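Local coordinates for light Chain (Clostridium botulinum, PDB 6BVD), which is the protease domain of a mosaic botulinum neurotoxin, a zinc metalloendopeptidase that, like related clostridial light chains, probably cleaves a neuronal SNARE protein, at residues N19-I24 with Y35-Q40; V6-F10 with I94-K98; I113-P118 with M152-I156. All blocks are in the same frame, centred on the assembly; numbering follows the deposited sequence.

Contact 1 of 3, residues N19-I24 with Y35-Q40; sequences NTIIYI and YFKAFQ
Strands 21-24 and 36-40 form a beta hairpin within the large mixed sheet of the protease, and Ile22 faces Ala38 at its middle in an antiparallel hydrogen-bonded pair. Ala38 N donates to Ile22 O over 2.9 Å, almost in line with the carbonyl, while the return bond from Ile22 N to Ala38 O is longer at 3.3 Å. Ile24 pairs with Phe36 in the same way, and Gln40 N reaches Thr20 O at 2.8 Å.

On one face, Tyr23 and Lys37 form a non-hydrogen-bonded pair. Lys37 CB lies over the tyrosine ring, 4.0 Å from its centroid, in a CH-pi contact. With CG anti to the backbone N (chi1 -164°) and the chain extended beyond it, Lys37 runs on so that CE meets Ile21 CG2 at 3.8 Å. NZ is bound by Tyr12 O and Asp14 O, and a water that accepts from NZ is weakly linked to Tyr23 OH. Ile21 CG1 and CD1 lie against the CD1-CE1 side of Phe39.

The other face carries Ile22, Ile24, Ala38 and Phe36: Ile24 CD1 touches the small Ala38 CB at 3.7 Å, and Ala38 also touches Trp46 of strand 45-48. Backbone bonds thus join the strands whatever their side chains, and packing on each face adds to them; lysine suits the partly exposed side because its methylenes pack while its ammonium finds oxygen partners.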
ATOM      1  N   ASN A  19      12.953 -19.788   5.467  1.00 23.83           N
ATOM      2  CA  ASN A  19      11.529 -19.628   5.220  1.00 28.16           C
ATOM      3  C   ASN A  19      11.327 -18.718   4.001  1.00 34.02           C
ATOM      4  O   ASN A  19      10.983 -19.208   2.928  1.00 28.98           O
ATOM      5  CB  ASN A  19      10.800 -19.074   6.458  1.00 24.31           C
ATOM      6  CG  ASN A  19       9.335 -18.791   6.188  1.00 42.92           C
ATOM      7  OD1 ASN A  19       8.704 -19.451   5.364  1.00 44.91           O
ATOM      8  ND2 ASN A  19       8.784 -17.795   6.881  1.00 48.82           N
ATOM      9  N   THR A  20      11.582 -17.418   4.157  1.00 29.98           N
ATOM     10  CA  THR A  20      11.439 -16.511   3.005  1.00 28.15           C
ATOM     11  C   THR A  20      12.750 -16.166   2.325  1.00 30.89           C
ATOM     12  O   THR A  20      12.751 -15.574   1.228  1.00 23.35           O
ATOM     13  CB  THR A  20      10.717 -15.193   3.404  1.00 24.80           C
ATOM     14  OG1 THR A  20      11.353 -14.580   4.537  1.00 26.61           O
ATOM     15  CG2 THR A  20       9.292 -15.497   3.770  1.00 27.18           C
ATOM     16  N   ILE A  21      13.874 -16.514   2.973  1.00 23.03           N
ATOM     17  CA  ILE A  21      15.178 -16.231   2.400  1.00 23.44           C
ATOM     18  C   ILE A  21      16.123 -17.398   2.596  1.00 28.81           C
ATOM     19  O   ILE A  21      16.527 -17.665   3.745  1.00 23.09           O
ATOM     20  CB  ILE A  21      15.832 -15.016   3.026  1.00 28.68           C
ATOM     21  CG1 ILE A  21      14.931 -13.775   2.905  1.00 27.48           C
ATOM     22  CG2 ILE A  21      17.144 -14.729   2.353  1.00 25.52           C
ATOM     23  CD1 ILE A  21      15.562 -12.592   3.534  1.00 24.12           C
ATOM     24  N   ILE A  22      16.467 -18.044   1.483  1.00 21.84           N
ATOM     25  CA  ILE A  22      17.381 -19.206   1.465  1.00 29.77           C
ATOM     26  C   ILE A  22      18.281 -19.112   0.245  1.00 29.81           C
ATOM     27  O   ILE A  22      18.067 -18.280  -0.624  1.00 26.25           O
ATOM     28  CB  ILE A  22      16.648 -20.560   1.412  1.00 30.31           C
ATOM     29  CG1 ILE A  22      15.841 -20.647   0.121  1.00 29.94           C
ATOM     30  CG2 ILE A  22      15.737 -20.776   2.596  1.00 36.50           C
ATOM     31  CD1 ILE A  22      14.951 -21.828   0.085  1.00 41.75           C
ATOM     32  N   TYR A  23      19.338 -19.925   0.206  1.00 24.03           N
ATOM     33  CA  TYR A  23      20.121 -20.050  -1.028  1.00 23.26           C
ATOM     34  C   TYR A  23      19.561 -21.134  -1.921  1.00 28.91           C
ATOM     35  O   TYR A  23      19.254 -22.239  -1.451  1.00 34.83           O
ATOM     36  CB  TYR A  23      21.597 -20.322  -0.713  1.00 19.22           C
ATOM     37  CG  TYR A  23      22.350 -19.027  -0.468  1.00 25.41           C
ATOM     38  CD1 TYR A  23      23.148 -18.454  -1.459  1.00 29.21           C
ATOM     39  CD2 TYR A  23      22.237 -18.363   0.744  1.00 35.78           C
ATOM     40  CE1 TYR A  23      23.818 -17.259  -1.238  1.00 33.84           C
ATOM     41  CE2 TYR A  23      22.899 -17.177   0.976  1.00 35.54           C
ATOM     42  CZ  TYR A  23      23.692 -16.634  -0.008  1.00 35.70           C
ATOM     43  OH  TYR A  23      24.339 -15.457   0.248  1.00 37.80           O
ATOM     44  N   ILE A  24      19.395 -20.866  -3.216  1.00 23.73           N
ATOM     45  CA  ILE A  24      18.866 -21.948  -4.016  1.00 20.69           C
ATOM     46  C   ILE A  24      19.774 -22.260  -5.199  1.00 20.55           C
ATOM     47  O   ILE A  24      20.454 -21.392  -5.731  1.00 20.76           O
ATOM     48  CB  ILE A  24      17.439 -21.668  -4.525  1.00 31.94           C
ATOM     49  CG1 ILE A  24      17.448 -20.707  -5.690  1.00 32.24           C
ATOM     50  CG2 ILE A  24      16.570 -21.143  -3.427  1.00 27.70           C
ATOM     51  CD1 ILE A  24      16.028 -20.309  -6.113  1.00 49.34           C
ATOM     52  N   TYR A  35      24.937 -21.694  -6.117  1.00 30.98           N
ATOM     53  CA  TYR A  35      23.774 -21.267  -5.316  1.00 22.91           C
ATOM     54  C   TYR A  35      23.624 -19.760  -5.352  1.00 24.64           C
ATOM     55  O   TYR A  35      24.599 -19.049  -5.462  1.00 30.56           O
ATOM     56  CB  TYR A  35      23.901 -21.728  -3.859  1.00 19.47           C
ATOM     57  CG  TYR A  35      23.633 -23.212  -3.651  1.00 24.35           C
ATOM     58  CD1 TYR A  35      22.414 -23.653  -3.137  1.00 22.34           C
ATOM     59  CD2 TYR A  35      24.583 -24.171  -3.993  1.00 23.28           C
ATOM     60  CE1 TYR A  35      22.150 -24.988  -2.942  1.00 21.67           C
ATOM     61  CE2 TYR A  35      24.326 -25.526  -3.799  1.00 30.21           C
ATOM     62  CZ  TYR A  35      23.117 -25.932  -3.277  1.00 21.85           C
ATOM     63  OH  TYR A  35      22.857 -27.273  -3.095  1.00 21.58           O
ATOM     64  N   PHE A  36      22.380 -19.293  -5.253  1.00 22.51           N
ATOM     65  CA  PHE A  36      22.043 -17.876  -5.303  1.00 22.15           C
ATOM     66  C   PHE A  36      21.115 -17.535  -4.147  1.00 21.94           C
ATOM     67  O   PHE A  36      20.176 -18.285  -3.867  1.00 28.61           O
ATOM     68  CB  PHE A  36      21.320 -17.507  -6.612  1.00 20.61           C
ATOM     69  CG  PHE A  36      22.154 -17.704  -7.861  1.00 21.92           C
ATOM     70  CD1 PHE A  36      22.773 -16.628  -8.487  1.00 24.53           C
ATOM     71  CD2 PHE A  36      22.254 -18.944  -8.429  1.00 22.25           C
ATOM     72  CE1 PHE A  36      23.520 -16.806  -9.643  1.00 32.53           C
ATOM     73  CE2 PHE A  36      22.996 -19.149  -9.599  1.00 26.95           C
ATOM     74  CZ  PHE A  36      23.647 -18.086 -10.203  1.00 29.81           C
ATOM     75  N   LYS A  37      21.335 -16.383  -3.531  1.00 20.30           N
ATOM     76  CA  LYS A  37      20.431 -15.885  -2.488  1.00 24.58           C
ATOM     77  C   LYS A  37      19.058 -15.559  -3.112  1.00 24.43           C
ATOM     78  O   LYS A  37      18.972 -14.797  -4.092  1.00 25.09           O
ATOM     79  CB  LYS A  37      21.033 -14.663  -1.803  1.00 24.00           C
ATOM     80  CG  LYS A  37      20.356 -14.317  -0.479  1.00 25.82           C
ATOM     81  CD  LYS A  37      20.986 -13.139   0.193  1.00 24.34           C
ATOM     82  CE  LYS A  37      20.401 -12.929   1.592  1.00 19.77           C
ATOM     83  NZ  LYS A  37      21.112 -11.864   2.325  1.00 24.76           N
ATOM     84  N   ALA A  38      18.004 -16.161  -2.571  1.00 23.53           N
ATOM     85  CA  ALA A  38      16.646 -16.044  -3.151  1.00 23.49           C
ATOM     86  C   ALA A  38      15.606 -15.650  -2.112  1.00 27.66           C
ATOM     87  O   ALA A  38      15.786 -15.913  -0.887  1.00 23.06           O
ATOM     88  CB  ALA A  38      16.264 -17.375  -3.833  1.00 23.93           C
ATOM     89  N   PHE A  39      14.521 -15.010  -2.595  1.00 25.65           N
ATOM     90  CA  PHE A  39      13.530 -14.322  -1.742  1.00 18.02           C
ATOM     91  C   PHE A  39      12.120 -14.770  -2.144  1.00 18.84           C
ATOM     92  O   PHE A  39      11.743 -14.672  -3.305  1.00 20.21           O
ATOM     93  CB  PHE A  39      13.723 -12.792  -1.859  1.00 22.20           C
ATOM     94  CG  PHE A  39      15.123 -12.331  -1.518  1.00 22.61           C
ATOM     95  CD1 PHE A  39      15.411 -11.775  -0.284  1.00 26.13           C
ATOM     96  CD2 PHE A  39      16.161 -12.483  -2.432  1.00 27.36           C
ATOM     97  CE1 PHE A  39      16.671 -11.347   0.024  1.00 21.42           C
ATOM     98  CE2 PHE A  39      17.429 -12.098  -2.126  1.00 25.02           C
ATOM     99  CZ  PHE A  39      17.702 -11.519  -0.887  1.00 21.29           C
ATOM    100  N   GLN A  40      11.381 -15.362  -1.211  1.00 16.63           N
ATOM    101  CA  GLN A  40      10.100 -15.964  -1.535  1.00 21.49           C
ATOM    102  C   GLN A  40       9.033 -14.895  -1.393  1.00 23.26           C
ATOM    103  O   GLN A  40       8.526 -14.644  -0.301  1.00 22.01           O
ATOM    104  CB  GLN A  40       9.740 -17.166  -0.636  1.00 22.44           C
ATOM    105  CG  GLN A  40       8.671 -18.028  -1.290  1.00 22.39           C
ATOM    106  CD  GLN A  40       8.267 -19.248  -0.506  1.00 30.72           C
ATOM    107  OE1 GLN A  40       7.444 -20.037  -0.976  1.00 37.68           O
ATOM    108  NE2 GLN A  40       8.847 -19.431   0.687  1.00 28.99           N
TER
HETATM  109  O   HOH W   1      23.455 -13.664   2.946  1.00 55.33           O

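Contact 2 of 3, residues V6-F10 with I94-K98; sequences VINSF and IKLFK
Ile94 fills the angle between its helix and the extended segment 6-10, reaching Asn8, Ser9 and Phe10 with three different carbons. From CB, which the helix directs toward the segment, the side chain divides. The CG2 branch lies anti to the backbone N and meets Ser9 OG at 3.7 Å. The other branch begins with CG1, 3.9 Å from Asn8 O and also close to Phe10 CE1. Its tip, CD1, lies against the passing chain, 3.8 Å from Ser9 CA and 3.9 Å from Phe10 CE1, meeting that ring obliquely. A beta-branched residue suits this place because its two arms can touch a serine and an aromatic ring at once.

The contact fastens the N-terminal part of the light chain, ahead of the first strand, to helix 83-100 of the clostridial zinc protease fold. Phe10 also packs against Phe39, and Phe10 O accepts from Gln91 NE2 earlier on that helix, so the segment is held by a polar bond as well as by apolar contacts.

One helical turn on, Ile7 takes over. Its CD1 lies 3.9 Å from Phe97 CB, the two side chains crossing at about a right angle, and its CG2 rests against Lys98 CG at 4.0 Å. The lysine chain bends at chi3 (-86°), and its NZ donates to a water 3.0 Å away. The same water sits 2.5 Å from Ser9 OG, a distance so short that the details of that link are doubtful. The second subunit comes close here, Val390 of that subunit packing on Lys98 and Ile395 of that subunit on Ser9.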
ATOM      1  N   VAL A   6      -0.516 -14.023   0.609  1.00 29.16           N
ATOM      2  CA  VAL A   6       0.318 -13.137   1.390  1.00 26.63           C
ATOM      3  C   VAL A   6       1.579 -12.727   0.615  1.00 25.74           C
ATOM      4  O   VAL A   6       2.312 -13.580   0.090  1.00 25.00           O
ATOM      5  CB  VAL A   6       0.726 -13.837   2.710  1.00 31.98           C
ATOM      6  CG1 VAL A   6       1.753 -13.013   3.470  1.00 29.49           C
ATOM      7  CG2 VAL A   6      -0.524 -14.133   3.551  1.00 32.65           C
ATOM      8  N   ILE A   7       1.821 -11.421   0.512  1.00 26.52           N
ATOM      9  CA  ILE A   7       3.038 -10.921  -0.112  1.00 28.19           C
ATOM     10  C   ILE A   7       4.076 -10.652   0.977  1.00 24.14           C
ATOM     11  O   ILE A   7       3.805  -9.896   1.904  1.00 24.65           O
ATOM     12  CB  ILE A   7       2.749  -9.638  -0.942  1.00 25.68           C
ATOM     13  CG1 ILE A   7       1.685  -9.919  -2.028  1.00 27.62           C
ATOM     14  CG2 ILE A   7       4.021  -9.117  -1.537  1.00 19.49           C
ATOM     15  CD1 ILE A   7       2.050 -11.087  -2.990  1.00 22.84           C
ATOM     16  N   ASN A   8       5.247 -11.306   0.910  1.00 19.51           N
ATOM     17  CA  ASN A   8       6.297 -11.079   1.916  1.00 22.50           C
ATOM     18  C   ASN A   8       7.209  -9.895   1.607  1.00 29.13           C
ATOM     19  O   ASN A   8       7.444  -9.622   0.451  1.00 27.30           O
ATOM     20  CB  ASN A   8       7.150 -12.358   2.039  1.00 26.14           C
ATOM     21  CG  ASN A   8       6.314 -13.559   2.379  1.00 22.51           C
ATOM     22  OD1 ASN A   8       5.585 -13.544   3.360  1.00 24.02           O
ATOM     23  ND2 ASN A   8       6.405 -14.598   1.575  1.00 28.29           N
ATOM     24  N   SER A   9       7.765  -9.245   2.632  1.00 22.97           N
ATOM     25  CA  SER A   9       8.806  -8.211   2.473  1.00 23.56           C
ATOM     26  C   SER A   9      10.165  -8.680   3.047  1.00 23.78           C
ATOM     27  O   SER A   9      10.218  -9.543   3.925  1.00 21.57           O
ATOM     28  CB  SER A   9       8.387  -6.891   3.143  1.00 31.76           C
ATOM     29  OG  SER A   9       7.338  -6.269   2.407  1.00 31.27           O
ATOM     30  N   PHE A  10      11.245  -8.134   2.497  1.00 21.04           N
ATOM     31  CA  PHE A  10      12.624  -8.488   2.839  1.00 25.84           C
ATOM     32  C   PHE A  10      13.537  -7.406   2.269  1.00 30.82           C
ATOM     33  O   PHE A  10      13.177  -6.719   1.298  1.00 26.47           O
ATOM     34  CB  PHE A  10      13.022  -9.883   2.279  1.00 27.56           C
ATOM     35  CG  PHE A  10      12.162 -10.348   1.108  1.00 25.98           C
ATOM     36  CD1 PHE A  10      12.172  -9.662  -0.104  1.00 23.22           C
ATOM     37  CD2 PHE A  10      11.324 -11.447   1.244  1.00 26.51           C
ATOM     38  CE1 PHE A  10      11.375 -10.067  -1.173  1.00 24.91           C
ATOM     39  CE2 PHE A  10      10.513 -11.868   0.178  1.00 22.24           C
ATOM     40  CZ  PHE A  10      10.545 -11.187  -1.039  1.00 23.93           C
ATOM     41  N   ILE A  94       8.295  -6.130  -4.766  1.00 17.99           N
ATOM     42  CA  ILE A  94       7.348  -6.198  -3.665  1.00 16.71           C
ATOM     43  C   ILE A  94       6.170  -5.242  -3.947  1.00 15.61           C
ATOM     44  O   ILE A  94       4.999  -5.571  -3.802  1.00 18.31           O
ATOM     45  CB  ILE A  94       8.041  -5.821  -2.350  1.00 19.09           C
ATOM     46  CG1 ILE A  94       8.975  -6.945  -1.881  1.00 20.89           C
ATOM     47  CG2 ILE A  94       7.047  -5.576  -1.254  1.00 16.12           C
ATOM     48  CD1 ILE A  94       9.875  -6.510  -0.741  1.00 16.74           C
ATOM     49  N   LYS A  95       6.505  -4.056  -4.415  1.00 16.91           N
ATOM     50  CA  LYS A  95       5.436  -3.066  -4.695  1.00 18.73           C
ATOM     51  C   LYS A  95       4.514  -3.551  -5.826  1.00 18.11           C
ATOM     52  O   LYS A  95       3.268  -3.396  -5.769  1.00 19.56           O
ATOM     53  CB  LYS A  95       6.061  -1.709  -5.033  1.00 12.01           C
ATOM     54  CG  LYS A  95       5.036  -0.544  -4.981  1.00 18.58           C
ATOM     55  CD  LYS A  95       5.721   0.806  -5.076  1.00 16.87           C
ATOM     56  CE  LYS A  95       4.657   1.921  -4.976  1.00 18.35           C
ATOM     57  NZ  LYS A  95       5.362   3.152  -4.618  1.00 16.27           N
ATOM     58  N   LEU A  96       5.106  -4.168  -6.848  1.00 21.94           N
ATOM     59  CA  LEU A  96       4.303  -4.639  -7.976  1.00 19.80           C
ATOM     60  C   LEU A  96       3.414  -5.832  -7.616  1.00 21.04           C
ATOM     61  O   LEU A  96       2.255  -5.894  -8.035  1.00 13.90           O
ATOM     62  CB  LEU A  96       5.198  -4.988  -9.176  1.00 20.32           C
ATOM     63  CG  LEU A  96       6.039  -3.841  -9.732  1.00 22.49           C
ATOM     64  CD1 LEU A  96       6.833  -4.272 -10.960  1.00 20.78           C
ATOM     65  CD2 LEU A  96       5.179  -2.595 -10.123  1.00 19.76           C
ATOM     66  N   PHE A  97       3.917  -6.740  -6.776  1.00 16.09           N
ATOM     67  CA  PHE A  97       3.083  -7.833  -6.324  1.00 13.53           C
ATOM     68  C   PHE A  97       1.951  -7.309  -5.415  1.00 17.25           C
ATOM     69  O   PHE A  97       0.826  -7.803  -5.523  1.00 19.15           O
ATOM     70  CB  PHE A  97       3.911  -8.915  -5.607  1.00 18.49           C
ATOM     71  CG  PHE A  97       4.467  -9.969  -6.551  1.00 23.32           C
ATOM     72  CD1 PHE A  97       3.790 -11.152  -6.763  1.00 18.89           C
ATOM     73  CD2 PHE A  97       5.646  -9.743  -7.244  1.00 21.19           C
ATOM     74  CE1 PHE A  97       4.296 -12.125  -7.645  1.00 20.69           C
ATOM     75  CE2 PHE A  97       6.190 -10.699  -8.114  1.00 16.69           C
ATOM     76  CZ  PHE A  97       5.510 -11.898  -8.334  1.00 21.26           C
ATOM     77  N   LYS A  98       2.238  -6.326  -4.556  1.00 19.16           N
ATOM     78  CA  LYS A  98       1.180  -5.718  -3.738  1.00 22.65           C
ATOM     79  C   LYS A  98       0.148  -4.997  -4.614  1.00 23.09           C
ATOM     80  O   LYS A  98      -1.024  -4.947  -4.255  1.00 24.27           O
ATOM     81  CB  LYS A  98       1.745  -4.749  -2.686  1.00 26.55           C
ATOM     82  CG  LYS A  98       2.407  -5.481  -1.497  1.00 26.46           C
ATOM     83  CD  LYS A  98       2.664  -4.619  -0.262  1.00 38.06           C
ATOM     84  CE  LYS A  98       3.998  -3.871  -0.321  1.00 44.75           C
ATOM     85  NZ  LYS A  98       4.412  -3.174   0.937  1.00 27.05           N
TER
HETATM   86  O   HOH W   2       7.167  -3.795   1.913  1.00 41.16           O

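Contact 3 of 3, residues I113-P118 with M152-I156; sequences IKNAIP and MANLI
Asn154 places its carboxamide against the C-terminal end of helix 104-115, where the chain turns away through an inverse gamma turn centred on Ala116. Asn154 ND2 donates to Ile113 O over 2.9 Å in a nearly straight bond (170° at the hydrogen), and the acceptor lies in the plane of the amide. Lys114 O is also close to ND2, at 3.1 Å. Carbonyls in the last turn of a helix have no further helical N-H to receive, and an asparagine amide is short and flat enough to reach in among them.

The other end of the amide faces the chain after the turn. Asn154 OD1 sits 3.2 Å from Pro118 CD and 3.4 Å from Ile117 CA, with Ile117 CG2 a little farther off. Proline has no N-H to offer; its CD simply packs against the oxygen, while its ring holds the chain in the extended form that leads away from the turn. Alongside, Ile113 CG2 makes a looser apolar contact with Leu155 CD2 at 4.5 Å.

What positions the amide is the backbone of Asn154, which is hydrogen-bonded to both Asn44 and Met193 where strand 155-158 begins between its neighbours in the sheet. From there chi1 of -65° sets CG anti to the carbonyl carbon and carries the amide toward the helix end. Asn44 contributes a second time, since its ND2 donates to Lys114 O. Farther out, Ile113 and Leu155 pack against helix 222-237, which carries the zinc ligands His228 and His232, while Ile117 lies on helix 313-323. Within the turn itself, Ile117 N gives a weak hydrogen bond of 2.9 Å to Asn115 O.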
ATOM      1  N   ILE A 113      -1.266 -18.824  -9.640  1.00 18.43           N
ATOM      2  CA  ILE A 113       0.187 -18.990  -9.689  1.00 16.84           C
ATOM      3  C   ILE A 113       0.703 -19.807  -8.472  1.00 29.40           C
ATOM      4  O   ILE A 113       1.713 -20.521  -8.554  1.00 24.87           O
ATOM      5  CB  ILE A 113       0.881 -17.632  -9.757  1.00 20.30           C
ATOM      6  CG1 ILE A 113       0.570 -16.945 -11.110  1.00 17.97           C
ATOM      7  CG2 ILE A 113       2.363 -17.807  -9.664  1.00 27.80           C
ATOM      8  CD1 ILE A 113       1.053 -17.748 -12.329  1.00 18.96           C
ATOM      9  N   LYS A 114       0.032 -19.636  -7.336  1.00 18.05           N
ATOM     10  CA  LYS A 114       0.404 -20.350  -6.111  1.00 22.27           C
ATOM     11  C   LYS A 114      -0.023 -21.798  -6.160  1.00 16.89           C
ATOM     12  O   LYS A 114       0.741 -22.690  -5.797  1.00 24.48           O
ATOM     13  CB  LYS A 114      -0.222 -19.657  -4.901  1.00 18.76           C
ATOM     14  CG  LYS A 114      -0.200 -20.508  -3.605  1.00 23.27           C
ATOM     15  CD  LYS A 114      -0.966 -19.749  -2.485  1.00 20.59           C
ATOM     16  CE  LYS A 114      -1.143 -20.610  -1.227  1.00 38.24           C
ATOM     17  NZ  LYS A 114      -1.903 -19.860  -0.156  1.00 44.09           N
ATOM     18  N   ASN A 115      -1.229 -22.038  -6.653  1.00 22.14           N
ATOM     19  CA  ASN A 115      -1.885 -23.346  -6.542  1.00 29.16           C
ATOM     20  C   ASN A 115      -1.721 -24.313  -7.721  1.00 21.65           C
ATOM     21  O   ASN A 115      -1.977 -25.504  -7.539  1.00 20.78           O
ATOM     22  CB  ASN A 115      -3.389 -23.157  -6.295  1.00 29.22           C
ATOM     23  CG  ASN A 115      -3.675 -22.536  -4.933  1.00 29.16           C
ATOM     24  OD1 ASN A 115      -2.929 -22.766  -3.978  1.00 32.92           O
ATOM     25  ND2 ASN A 115      -4.764 -21.765  -4.834  1.00 28.68           N
ATOM     26  N   ALA A 116      -1.332 -23.828  -8.901  1.00 17.44           N
ATOM     27  CA  ALA A 116      -1.237 -24.734 -10.078  1.00 20.40           C
ATOM     28  C   ALA A 116       0.124 -25.430 -10.106  1.00 21.68           C
ATOM     29  O   ALA A 116       0.899 -25.276 -11.042  1.00 21.16           O
ATOM     30  CB  ALA A 116      -1.460 -24.000 -11.398  1.00 13.51           C
ATOM     31  N   ILE A 117       0.395 -26.234  -9.102  1.00 19.93           N
ATOM     32  CA  ILE A 117       1.699 -26.902  -9.054  1.00 19.59           C
ATOM     33  C   ILE A 117       1.911 -27.908 -10.232  1.00 16.33           C
ATOM     34  O   ILE A 117       0.978 -28.548 -10.713  1.00 20.17           O
ATOM     35  CB  ILE A 117       1.856 -27.620  -7.731  1.00 27.88           C
ATOM     36  CG1 ILE A 117       0.891 -28.790  -7.675  1.00 32.15           C
ATOM     37  CG2 ILE A 117       1.629 -26.641  -6.518  1.00 24.07           C
ATOM     38  CD1 ILE A 117       1.255 -29.793  -6.577  1.00 35.46           C
ATOM     39  N   PRO A 118       3.144 -28.055 -10.715  1.00 18.53           N
ATOM     40  CA  PRO A 118       3.373 -29.032 -11.799  1.00 18.44           C
ATOM     41  C   PRO A 118       3.034 -30.489 -11.431  1.00 21.06           C
ATOM     42  O   PRO A 118       3.129 -30.842 -10.258  1.00 24.71           O
ATOM     43  CB  PRO A 118       4.868 -28.906 -12.070  1.00 18.51           C
ATOM     44  CG  PRO A 118       5.206 -27.558 -11.624  1.00 26.13           C
ATOM     45  CD  PRO A 118       4.353 -27.270 -10.426  1.00 21.13           C
ATOM     46  N   MET A 152      10.187 -27.965  -3.681  1.00 21.80           N
ATOM     47  CA  MET A 152       9.382 -27.729  -4.883  1.00 30.15           C
ATOM     48  C   MET A 152       8.953 -26.260  -4.939  1.00 28.94           C
ATOM     49  O   MET A 152       8.859 -25.626  -3.899  1.00 26.95           O
ATOM     50  CB  MET A 152       8.154 -28.643  -4.909  1.00 34.92           C
ATOM     51  CG  MET A 152       8.481 -30.144  -4.922  1.00 36.35           C
ATOM     52  SD  MET A 152       6.995 -31.165  -4.971  1.00 39.29           S
ATOM     53  CE  MET A 152       5.955 -30.257  -6.119  1.00 44.66           C
ATOM     54  N   ALA A 153       8.719 -25.722  -6.140  1.00 20.19           N
ATOM     55  CA  ALA A 153       8.162 -24.355  -6.294  1.00 20.50           C
ATOM     56  C   ALA A 153       7.601 -24.250  -7.721  1.00 22.87           C
ATOM     57  O   ALA A 153       7.760 -25.180  -8.510  1.00 19.39           O
ATOM     58  CB  ALA A 153       9.223 -23.268  -6.056  1.00 17.99           C
ATOM     59  N   ASN A 154       6.918 -23.149  -8.042  1.00 18.68           N
ATOM     60  CA  ASN A 154       6.307 -23.016  -9.370  1.00 17.39           C
ATOM     61  C   ASN A 154       7.055 -22.027 -10.272  1.00 18.95           C
ATOM     62  O   ASN A 154       6.995 -22.128 -11.500  1.00 23.14           O
ATOM     63  CB  ASN A 154       4.812 -22.557  -9.229  1.00 16.87           C
ATOM     64  CG  ASN A 154       3.928 -23.594  -8.522  1.00 20.29           C
ATOM     65  OD1 ASN A 154       4.290 -24.792  -8.375  1.00 19.15           O
ATOM     66  ND2 ASN A 154       2.733 -23.150  -8.099  1.00 22.81           N
ATOM     67  N   LEU A 155       7.729 -21.055  -9.686  1.00 16.98           N
ATOM     68  CA  LEU A 155       8.243 -19.934 -10.469  1.00 19.68           C
ATOM     69  C   LEU A 155       9.474 -19.283  -9.836  1.00 19.99           C
ATOM     70  O   LEU A 155       9.512 -19.032  -8.644  1.00 18.04           O
ATOM     71  CB  LEU A 155       7.129 -18.848 -10.642  1.00 10.54           C
ATOM     72  CG  LEU A 155       7.590 -17.520 -11.251  1.00 17.82           C
ATOM     73  CD1 LEU A 155       8.134 -17.642 -12.666  1.00 14.28           C
ATOM     74  CD2 LEU A 155       6.368 -16.498 -11.229  1.00 19.30           C
ATOM     75  N   ILE A 156      10.475 -19.003 -10.661  1.00 15.58           N
ATOM     76  CA  ILE A 156      11.641 -18.258 -10.245  1.00 15.72           C
ATOM     77  C   ILE A 156      11.809 -17.068 -11.174  1.00 18.54           C
ATOM     78  O   ILE A 156      11.927 -17.233 -12.400  1.00 22.15           O
ATOM     79  CB  ILE A 156      12.911 -19.138 -10.288  1.00 19.21           C
ATOM     80  CG1 ILE A 156      12.716 -20.365  -9.379  1.00 19.04           C
ATOM     81  CG2 ILE A 156      14.136 -18.299  -9.926  1.00 18.08           C
ATOM     82  CD1 ILE A 156      13.840 -21.376  -9.489  1.00 24.91           C
TER

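How the contacts relate
Contacts 1 and 3 reach the same mixed sheet, the first at its hairpin and the second at the start of strand 155-158; they touch through Ile24 CD1 and Ile156 CD1. Contact 3 is the buried one, and there the one hydrogen bond between the two segments comes from an asparagine amide just ahead of the strand. Contact 1 is partly buried and relies on repeated backbone bonds. Contact 2, also partly buried, meets through apolar side chains and a water beside the second subunit. It joins contact 1 directly, since Asn8 ND2 lies 2.8 Å from Gln40 O, probably hydrogen-bonded. Contacts 2 and 3 do not touch, although they use the successive helices 83-100 and 104-115.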